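Local coordinates for protein putative isohexenylglutaconyl-CoA hydratase (Pseudomonas aeruginosa, PDB 4ZU2) that probably hydrates isohexenylglutaconyl-CoA, as a crotonase-family enzyme whose production rises when the bacterium grows on citronellate, at residues A[247-252]-A[256-261]; A[183-188]-A[194-199]. All blocks are in the same frame, centred on the assembly; numbering follows the deposited sequence.

Interaction 1. Residues A[247-252]-A[256-261]; sequences GSEGTL and QKRKPV
The carboxylate of Glu249 overlaps the outer edge of the Arg258 guanidinium, gripping both terminal nitrogens unequally. Arg258 NH1 gives a nearly straight bond to Glu249 OE2 (2.8 Å), leaving exactly in the guanidinium plane and arriving on the syn side of the oxygen. A second, weak strut runs from Arg258 NH2 to Glu249 OE1 at 3.4 Å. With the two planes 33° apart, the forked salt bridge is twisted rather than coplanar. Glu249 reaches it with CG anti to the backbone N (chi1 163°) and a bend at chi2, while the arginine chain runs extended from CG to NE.

Glu249 OE2 also takes a weak bond from Val261 N, 3.1 Å away, so that one oxygen is shared by a side chain and the backbone. The guanidinium is fixed from its own segment as well: Arg258 NE donates to Gln256 OE1 at 2.6 Å, and Arg258 NH1 to Lys259 O at 3.0 Å. Such multiple use of one flat cation shows how an irregular tail can be folded back onto the helix it has just left. Here that helix, 247-255, lies close to the C-terminal end of this crotonase-family chain, and Gln256 N closes its final turn on Leu252 O (2.8 Å).

Apolar contact is modest. The Gln256 amide lies against Leu252, its NE2 reaching 3.8 Å from both CG and CD2 of the leucine. Beside the salt bridge, Pro260 CB approaches Gly250 CA at 4.3 Å; Pro260 also packs on Ser141 of the second subunit.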
ATOM      1  N   GLY A 247       8.346  18.200 -24.524  1.00 28.68           N
ATOM      2  CA  GLY A 247       9.499  18.090 -23.666  1.00 30.99           C
ATOM      3  C   GLY A 247      10.548  19.109 -24.089  1.00 31.77           C
ATOM      4  O   GLY A 247      11.271  19.661 -23.261  1.00 34.52           O
ATOM      5  N   SER A 248      10.621  19.378 -25.380  1.00 32.71           N
ATOM      6  CA  SER A 248      11.494  20.435 -25.859  1.00 38.27           C
ATOM      7  C   SER A 248      10.972  21.850 -25.452  1.00 42.97           C
ATOM      8  O   SER A 248      11.728  22.602 -24.855  1.00 39.68           O
ATOM      9  CB  SER A 248      11.710  20.298 -27.360  1.00 40.77           C
ATOM     10  OG  SER A 248      10.586  20.754 -28.072  1.00 45.21           O
ATOM     11  N   GLU A 249       9.702  22.196 -25.721  1.00 40.85           N
ATOM     12  CA  GLU A 249       9.097  23.443 -25.156  1.00 39.19           C
ATOM     13  C   GLU A 249       9.225  23.548 -23.646  1.00 39.53           C
ATOM     14  O   GLU A 249       9.517  24.610 -23.099  1.00 43.19           O
ATOM     15  CB  GLU A 249       7.621  23.567 -25.493  1.00 36.77           C
ATOM     16  CG  GLU A 249       6.828  24.569 -24.646  1.00 36.43           C
ATOM     17  CD  GLU A 249       7.193  26.033 -24.881  1.00 36.95           C
ATOM     18  OE1 GLU A 249       7.817  26.333 -25.910  1.00 36.45           O
ATOM     19  OE2 GLU A 249       6.821  26.889 -24.040  1.00 35.49           O
ATOM     20  N   GLY A 250       9.017  22.435 -22.970  1.00 35.75           N
ATOM     21  CA  GLY A 250       9.057  22.433 -21.526  1.00 34.57           C
ATOM     22  C   GLY A 250      10.439  22.709 -20.973  1.00 33.35           C
ATOM     23  O   GLY A 250      10.593  23.520 -20.054  1.00 28.88           O
ATOM     24  N   THR A 251      11.440  21.991 -21.479  1.00 36.02           N
ATOM     25  CA  THR A 251      12.834  22.138 -20.984  1.00 38.04           C
ATOM     26  C   THR A 251      13.445  23.475 -21.404  1.00 37.72           C
ATOM     27  O   THR A 251      14.389  23.989 -20.798  1.00 37.21           O
ATOM     28  CB  THR A 251      13.711  21.012 -21.520  1.00 36.40           C
ATOM     29  OG1 THR A 251      13.575  20.956 -22.947  1.00 29.93           O
ATOM     30  CG2 THR A 251      13.302  19.667 -20.887  1.00 32.53           C
ATOM     31  N   LEU A 252      12.883  24.036 -22.460  1.00 39.81           N
ATOM     32  CA  LEU A 252      13.251  25.361 -22.914  1.00 42.09           C
ATOM     33  C   LEU A 252      12.735  26.439 -21.959  1.00 43.22           C
ATOM     34  O   LEU A 252      13.518  27.206 -21.416  1.00 45.15           O
ATOM     35  CB  LEU A 252      12.705  25.590 -24.325  1.00 43.00           C
ATOM     36  CG  LEU A 252      13.533  26.582 -25.137  1.00 48.05           C
ATOM     37  CD1 LEU A 252      14.911  25.957 -25.389  1.00 44.98           C
ATOM     38  CD2 LEU A 252      12.820  26.949 -26.448  1.00 47.77           C
ATOM     39  N   GLN A 256      15.186  29.093 -20.209  1.00 53.12           N
ATOM     40  CA  GLN A 256      14.700  30.449 -20.258  1.00 52.63           C
ATOM     41  C   GLN A 256      14.017  30.570 -18.913  1.00 52.66           C
ATOM     42  O   GLN A 256      13.978  29.597 -18.159  1.00 51.04           O
ATOM     43  CB  GLN A 256      13.744  30.628 -21.428  1.00 50.18           C
ATOM     44  CG  GLN A 256      14.356  30.195 -22.762  1.00 52.97           C
ATOM     45  CD  GLN A 256      13.408  30.371 -23.929  1.00 54.73           C
ATOM     46  OE1 GLN A 256      12.215  30.554 -23.750  1.00 52.93           O
ATOM     47  NE2 GLN A 256      13.945  30.320 -25.135  1.00 54.80           N
ATOM     48  N   LYS A 257      13.505  31.730 -18.550  1.00 49.00           N
ATOM     49  CA  LYS A 257      12.947  31.808 -17.214  1.00 50.93           C
ATOM     50  C   LYS A 257      11.468  32.121 -17.257  1.00 46.46           C
ATOM     51  O   LYS A 257      11.000  33.064 -16.641  1.00 42.34           O
ATOM     52  CB  LYS A 257      13.752  32.771 -16.354  1.00 55.16           C
ATOM     53  CG  LYS A 257      14.905  32.075 -15.654  1.00 56.32           C
ATOM     54  CD  LYS A 257      16.220  32.440 -16.284  1.00 56.03           C
ATOM     55  CE  LYS A 257      17.364  31.946 -15.445  1.00 56.66           C
ATOM     56  NZ  LYS A 257      18.667  32.464 -15.941  1.00 58.94           N
ATOM     57  N   ARG A 258      10.738  31.262 -17.963  1.00 43.60           N
ATOM     58  CA  ARG A 258       9.323  31.459 -18.206  1.00 42.81           C
ATOM     59  C   ARG A 258       8.470  30.192 -18.070  1.00 44.48           C
ATOM     60  O   ARG A 258       8.947  29.063 -17.886  1.00 44.03           O
ATOM     61  CB  ARG A 258       9.139  31.984 -19.619  1.00 41.32           C
ATOM     62  CG  ARG A 258       9.639  31.034 -20.675  1.00 40.70           C
ATOM     63  CD  ARG A 258       9.234  31.546 -22.034  1.00 41.02           C
ATOM     64  NE  ARG A 258       9.727  30.718 -23.132  1.00 43.85           N
ATOM     65  CZ  ARG A 258       9.120  29.623 -23.584  1.00 47.49           C
ATOM     66  NH1 ARG A 258       7.987  29.200 -23.021  1.00 48.53           N
ATOM     67  NH2 ARG A 258       9.634  28.938 -24.597  1.00 45.99           N
ATOM     68  N   LYS A 259       7.180  30.417 -18.206  1.00 40.63           N
ATOM     69  CA  LYS A 259       6.216  29.373 -18.119  1.00 38.74           C
ATOM     70  C   LYS A 259       6.227  28.702 -19.486  1.00 37.94           C
ATOM     71  O   LYS A 259       6.325  29.389 -20.505  1.00 38.71           O
ATOM     72  CB  LYS A 259       4.850  29.998 -17.788  1.00 43.43           C
ATOM     73  CG  LYS A 259       4.347  30.888 -18.942  1.00 44.23           C
ATOM     74  CD  LYS A 259       3.158  31.849 -18.633  1.00 47.57           C
ATOM     75  CE  LYS A 259       3.209  32.812 -17.431  1.00 53.20           C
ATOM     76  NZ  LYS A 259       2.219  33.926 -17.731  1.00 61.13           N
ATOM     77  N   PRO A 260       6.146  27.353 -19.531  1.00 34.41           N
ATOM     78  CA  PRO A 260       5.869  26.714 -20.825  1.00 33.29           C
ATOM     79  C   PRO A 260       4.459  27.100 -21.267  1.00 34.54           C
ATOM     80  O   PRO A 260       3.674  27.565 -20.453  1.00 31.11           O
ATOM     81  CB  PRO A 260       5.973  25.219 -20.515  1.00 31.30           C
ATOM     82  CG  PRO A 260       5.648  25.113 -19.063  1.00 31.56           C
ATOM     83  CD  PRO A 260       6.177  26.375 -18.431  1.00 32.58           C
ATOM     84  N   VAL A 261       4.138  26.922 -22.534  1.00 37.05           N
ATOM     85  CA  VAL A 261       2.904  27.482 -23.045  1.00 39.88           C
ATOM     86  C   VAL A 261       1.648  26.914 -22.376  1.00 42.02           C
ATOM     87  O   VAL A 261       0.731  27.680 -22.064  1.00 43.03           O
ATOM     88  CB  VAL A 261       2.796  27.372 -24.592  1.00 43.00           C
ATOM     89  CG1 VAL A 261       2.839  25.927 -25.049  1.00 41.52           C
ATOM     90  CG2 VAL A 261       1.562  28.104 -25.091  1.00 43.95           C
TER

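Interaction 2. Residues A[183-188]-A[194-199]; sequences VHFCEA and EQRLEE
Arg196 NE meets two groups of the facing strand at the same distance. Glu187 OE2 stands 3.5 Å from Arg196 NE, near the guanidinium plane and at its edge, as a long salt bridge whose geometry gives no hydrogen bond. Phe185 CD1 is also 3.5 Å from Arg196 NE, but under the flat face. One arginine thus illustrates two ways a guanidinium can be used, charge at the rim and stacking on the surface.

The stack is almost perfectly parallel: ring and guanidinium planes differ by 1°, with centres 4.3 Å apart, a cation-pi arrangement. Its offset brings the aliphatic part of the arginine over the ring, where Arg196 CD sits 3.5 Å from the Phe185 ring centroid in a CH-pi contact. Arg196 CG leaves the helix anti to the backbone N, and bends at chi2 and chi3 then lay the end of the chain flat across the phenylalanine. On the opposite face of that ring lies His184 CB.

The carboxylate of Glu187 is turned 74° from the guanidinium, so it faces the arginine without forming a paired, coplanar bridge. Gln195 NE2 lies over the other face of the guanidinium, and comes no nearer to Glu187 OE1 than 3.7 Å. Phe185 also packs on Ile128 of the neighbouring strand and on Arg164 of the second subunit.

Strand 185-187 and the segment of helix 190-205 run at 146°, their axes 9.5 Å apart at closest approach. The arrangement is that of an outermost strand of the mixed beta-sheet followed by a helix that turns back across the sheet face, within the layered alpha/beta core of the crotonase fold.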
ATOM      1  N   VAL A 183      -9.046   9.506   0.240  1.00 24.47           N
ATOM      2  CA  VAL A 183      -9.076  10.789  -0.447  1.00 20.20           C
ATOM      3  C   VAL A 183      -7.810  11.561  -0.042  1.00 17.90           C
ATOM      4  O   VAL A 183      -7.128  11.199   0.945  1.00 17.94           O
ATOM      5  CB  VAL A 183     -10.363  11.571  -0.083  1.00 28.53           C
ATOM      6  CG1 VAL A 183     -11.617  10.721  -0.394  1.00 23.27           C
ATOM      7  CG2 VAL A 183     -10.336  12.017   1.412  1.00 29.08           C
ATOM      8  N   HIS A 184      -7.499  12.600  -0.810  1.00 23.48           N
ATOM      9  CA  HIS A 184      -6.252  13.359  -0.671  1.00 21.74           C
ATOM     10  C   HIS A 184      -6.387  14.633   0.169  1.00 25.80           C
ATOM     11  O   HIS A 184      -5.403  15.100   0.707  1.00 26.10           O
ATOM     12  CB  HIS A 184      -5.744  13.757  -2.054  1.00 29.19           C
ATOM     13  CG  HIS A 184      -5.365  12.605  -2.935  1.00 32.05           C
ATOM     14  ND1 HIS A 184      -6.231  12.060  -3.850  1.00 24.94           N
ATOM     15  CD2 HIS A 184      -4.198  11.922  -3.055  1.00 33.74           C
ATOM     16  CE1 HIS A 184      -5.622  11.074  -4.491  1.00 33.25           C
ATOM     17  NE2 HIS A 184      -4.390  10.978  -4.036  1.00 34.71           N
ATOM     18  N   PHE A 185      -7.592  15.204   0.237  1.00 25.85           N
ATOM     19  CA  PHE A 185      -7.887  16.373   1.057  1.00 25.84           C
ATOM     20  C   PHE A 185      -9.294  16.262   1.685  1.00 36.66           C
ATOM     21  O   PHE A 185     -10.250  15.781   1.042  1.00 27.57           O
ATOM     22  CB  PHE A 185      -7.905  17.637   0.183  1.00 29.87           C
ATOM     23  CG  PHE A 185      -6.659  17.838  -0.666  1.00 33.95           C
ATOM     24  CD1 PHE A 185      -5.461  18.271  -0.091  1.00 36.28           C
ATOM     25  CD2 PHE A 185      -6.702  17.644  -2.039  1.00 28.97           C
ATOM     26  CE1 PHE A 185      -4.326  18.471  -0.879  1.00 35.34           C
ATOM     27  CE2 PHE A 185      -5.586  17.844  -2.820  1.00 29.97           C
ATOM     28  CZ  PHE A 185      -4.391  18.258  -2.242  1.00 31.55           C
ATOM     29  N   CYS A 186      -9.423  16.769   2.911  1.00 44.52           N
ATOM     30  CA  CYS A 186     -10.713  16.932   3.580  1.00 44.13           C
ATOM     31  C   CYS A 186     -10.883  18.406   3.942  1.00 44.97           C
ATOM     32  O   CYS A 186     -10.062  18.945   4.678  1.00 46.25           O
ATOM     33  CB  CYS A 186     -10.745  16.077   4.851  1.00 42.52           C
ATOM     34  SG  CYS A 186     -12.332  16.021   5.726  1.00 40.23           S
ATOM     35  N   GLU A 187     -11.906  19.062   3.392  1.00 45.93           N
ATOM     36  CA  GLU A 187     -12.238  20.455   3.740  1.00 46.06           C
ATOM     37  C   GLU A 187     -13.557  20.551   4.517  1.00 49.45           C
ATOM     38  O   GLU A 187     -14.471  19.774   4.298  1.00 47.38           O
ATOM     39  CB  GLU A 187     -12.334  21.329   2.494  1.00 46.43           C
ATOM     40  CG  GLU A 187     -11.206  21.121   1.525  1.00 51.74           C
ATOM     41  CD  GLU A 187      -9.847  21.411   2.147  1.00 53.49           C
ATOM     42  OE1 GLU A 187      -9.620  22.563   2.584  1.00 58.08           O
ATOM     43  OE2 GLU A 187      -9.012  20.484   2.222  1.00 52.57           O
ATOM     44  N   ALA A 188     -13.645  21.520   5.421  1.00 54.06           N
ATOM     45  CA  ALA A 188     -14.783  21.629   6.335  1.00 56.41           C
ATOM     46  C   ALA A 188     -15.968  22.417   5.772  1.00 56.96           C
ATOM     47  O   ALA A 188     -17.070  22.354   6.323  1.00 57.48           O
ATOM     48  CB  ALA A 188     -14.326  22.250   7.659  1.00 58.97           C
ATOM     49  N   GLU A 194     -13.937  24.328  -2.552  1.00 40.82           N
ATOM     50  CA  GLU A 194     -13.797  24.920  -3.880  1.00 39.38           C
ATOM     51  C   GLU A 194     -12.429  25.535  -4.100  1.00 36.23           C
ATOM     52  O   GLU A 194     -12.003  25.697  -5.240  1.00 29.05           O
ATOM     53  CB  GLU A 194     -14.822  26.032  -4.091  1.00 43.35           C
ATOM     54  CG  GLU A 194     -16.217  25.575  -4.409  1.00 46.46           C
ATOM     55  CD  GLU A 194     -16.308  24.830  -5.704  1.00 44.78           C
ATOM     56  OE1 GLU A 194     -15.872  25.366  -6.741  1.00 48.15           O
ATOM     57  OE2 GLU A 194     -16.820  23.695  -5.680  1.00 42.09           O
ATOM     58  N   GLN A 195     -11.791  25.970  -3.020  1.00 36.64           N
ATOM     59  CA  GLN A 195     -10.517  26.646  -3.145  1.00 34.37           C
ATOM     60  C   GLN A 195      -9.529  25.569  -3.413  1.00 32.48           C
ATOM     61  O   GLN A 195      -8.740  25.688  -4.325  1.00 36.90           O
ATOM     62  CB  GLN A 195     -10.125  27.498  -1.917  1.00 34.24           C
ATOM     63  CG  GLN A 195      -9.834  26.788  -0.587  1.00 41.76           C
ATOM     64  CD  GLN A 195      -8.359  26.325  -0.359  1.00 59.03           C
ATOM     65  OE1 GLN A 195      -7.418  26.883  -0.925  1.00 61.91           O
ATOM     66  NE2 GLN A 195      -8.174  25.313   0.501  1.00 51.79           N
ATOM     67  N   ARG A 196      -9.628  24.484  -2.657  1.00 29.47           N
ATOM     68  CA  ARG A 196      -8.786  23.319  -2.890  1.00 27.49           C
ATOM     69  C   ARG A 196      -8.893  22.841  -4.321  1.00 25.60           C
ATOM     70  O   ARG A 196      -7.900  22.445  -4.913  1.00 28.20           O
ATOM     71  CB  ARG A 196      -9.134  22.174  -1.958  1.00 27.43           C
ATOM     72  CG  ARG A 196      -8.241  20.969  -2.171  1.00 33.99           C
ATOM     73  CD  ARG A 196      -6.824  21.280  -1.720  1.00 32.45           C
ATOM     74  NE  ARG A 196      -6.788  21.516  -0.284  1.00 34.52           N
ATOM     75  CZ  ARG A 196      -5.710  21.911   0.397  1.00 47.16           C
ATOM     76  NH1 ARG A 196      -4.542  22.127  -0.222  1.00 44.89           N
ATOM     77  NH2 ARG A 196      -5.792  22.072   1.715  1.00 50.77           N
ATOM     78  N   LEU A 197     -10.093  22.864  -4.868  1.00 30.01           N
ATOM     79  CA  LEU A 197     -10.288  22.369  -6.222  1.00 37.04           C
ATOM     80  C   LEU A 197      -9.537  23.238  -7.202  1.00 40.30           C
ATOM     81  O   LEU A 197      -8.795  22.737  -8.044  1.00 39.52           O
ATOM     82  CB  LEU A 197     -11.756  22.338  -6.615  1.00 29.69           C
ATOM     83  CG  LEU A 197     -12.053  21.979  -8.083  1.00 33.78           C
ATOM     84  CD1 LEU A 197     -11.508  20.606  -8.420  1.00 37.94           C
ATOM     85  CD2 LEU A 197     -13.562  22.012  -8.376  1.00 32.70           C
ATOM     86  N   GLU A 198      -9.772  24.544  -7.123  1.00 37.87           N
ATOM     87  CA  GLU A 198      -9.101  25.464  -8.014  1.00 38.83           C
ATOM     88  C   GLU A 198      -7.569  25.485  -7.745  1.00 23.70           C
ATOM     89  O   GLU A 198      -6.787  25.779  -8.643  1.00 28.56           O
ATOM     90  CB  GLU A 198      -9.725  26.863  -7.914  1.00 40.30           C
ATOM     91  CG  GLU A 198      -8.979  27.910  -8.738  1.00 44.29           C
ATOM     92  CD  GLU A 198      -8.728  27.473 -10.191  1.00 48.78           C
ATOM     93  OE1 GLU A 198      -9.724  27.139 -10.889  1.00 46.33           O
ATOM     94  OE2 GLU A 198      -7.531  27.467 -10.628  1.00 50.60           O
ATOM     95  N   GLU A 199      -7.137  25.206  -6.519  1.00 21.81           N
ATOM     96  CA  GLU A 199      -5.704  25.126  -6.262  1.00 33.28           C
ATOM     97  C   GLU A 199      -5.123  23.962  -7.082  1.00 34.44           C
ATOM     98  O   GLU A 199      -4.206  24.150  -7.891  1.00 31.94           O
ATOM     99  CB  GLU A 199      -5.428  24.937  -4.791  1.00 40.42           C
ATOM    100  CG  GLU A 199      -3.960  24.851  -4.476  1.00 55.81           C
ATOM    101  CD  GLU A 199      -3.151  26.012  -5.053  1.00 66.69           C
ATOM    102  OE1 GLU A 199      -3.699  27.148  -5.130  1.00 70.50           O
ATOM    103  OE2 GLU A 199      -1.966  25.784  -5.419  1.00 64.43           O
TER

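Overall arrangement
Following the chain from the N terminus, interaction 2 comes first: strand 185-187 ends, the chain turns through a short connection, and helix 190-205 folds back against it. The loop closed there is complete before helices 209-221 and 227-242 carry the chain away to helix 247-255, where interaction 1 closes a still shorter loop between that helix and the tail after it. The two are therefore in series, neither enclosing nor crossing the other, with centres 29 Å apart and nearest atoms about 14 Å. Interaction 2 belongs to the edge of the main sheet, interaction 1 to the C-terminal periphery, yet both reach the second subunit.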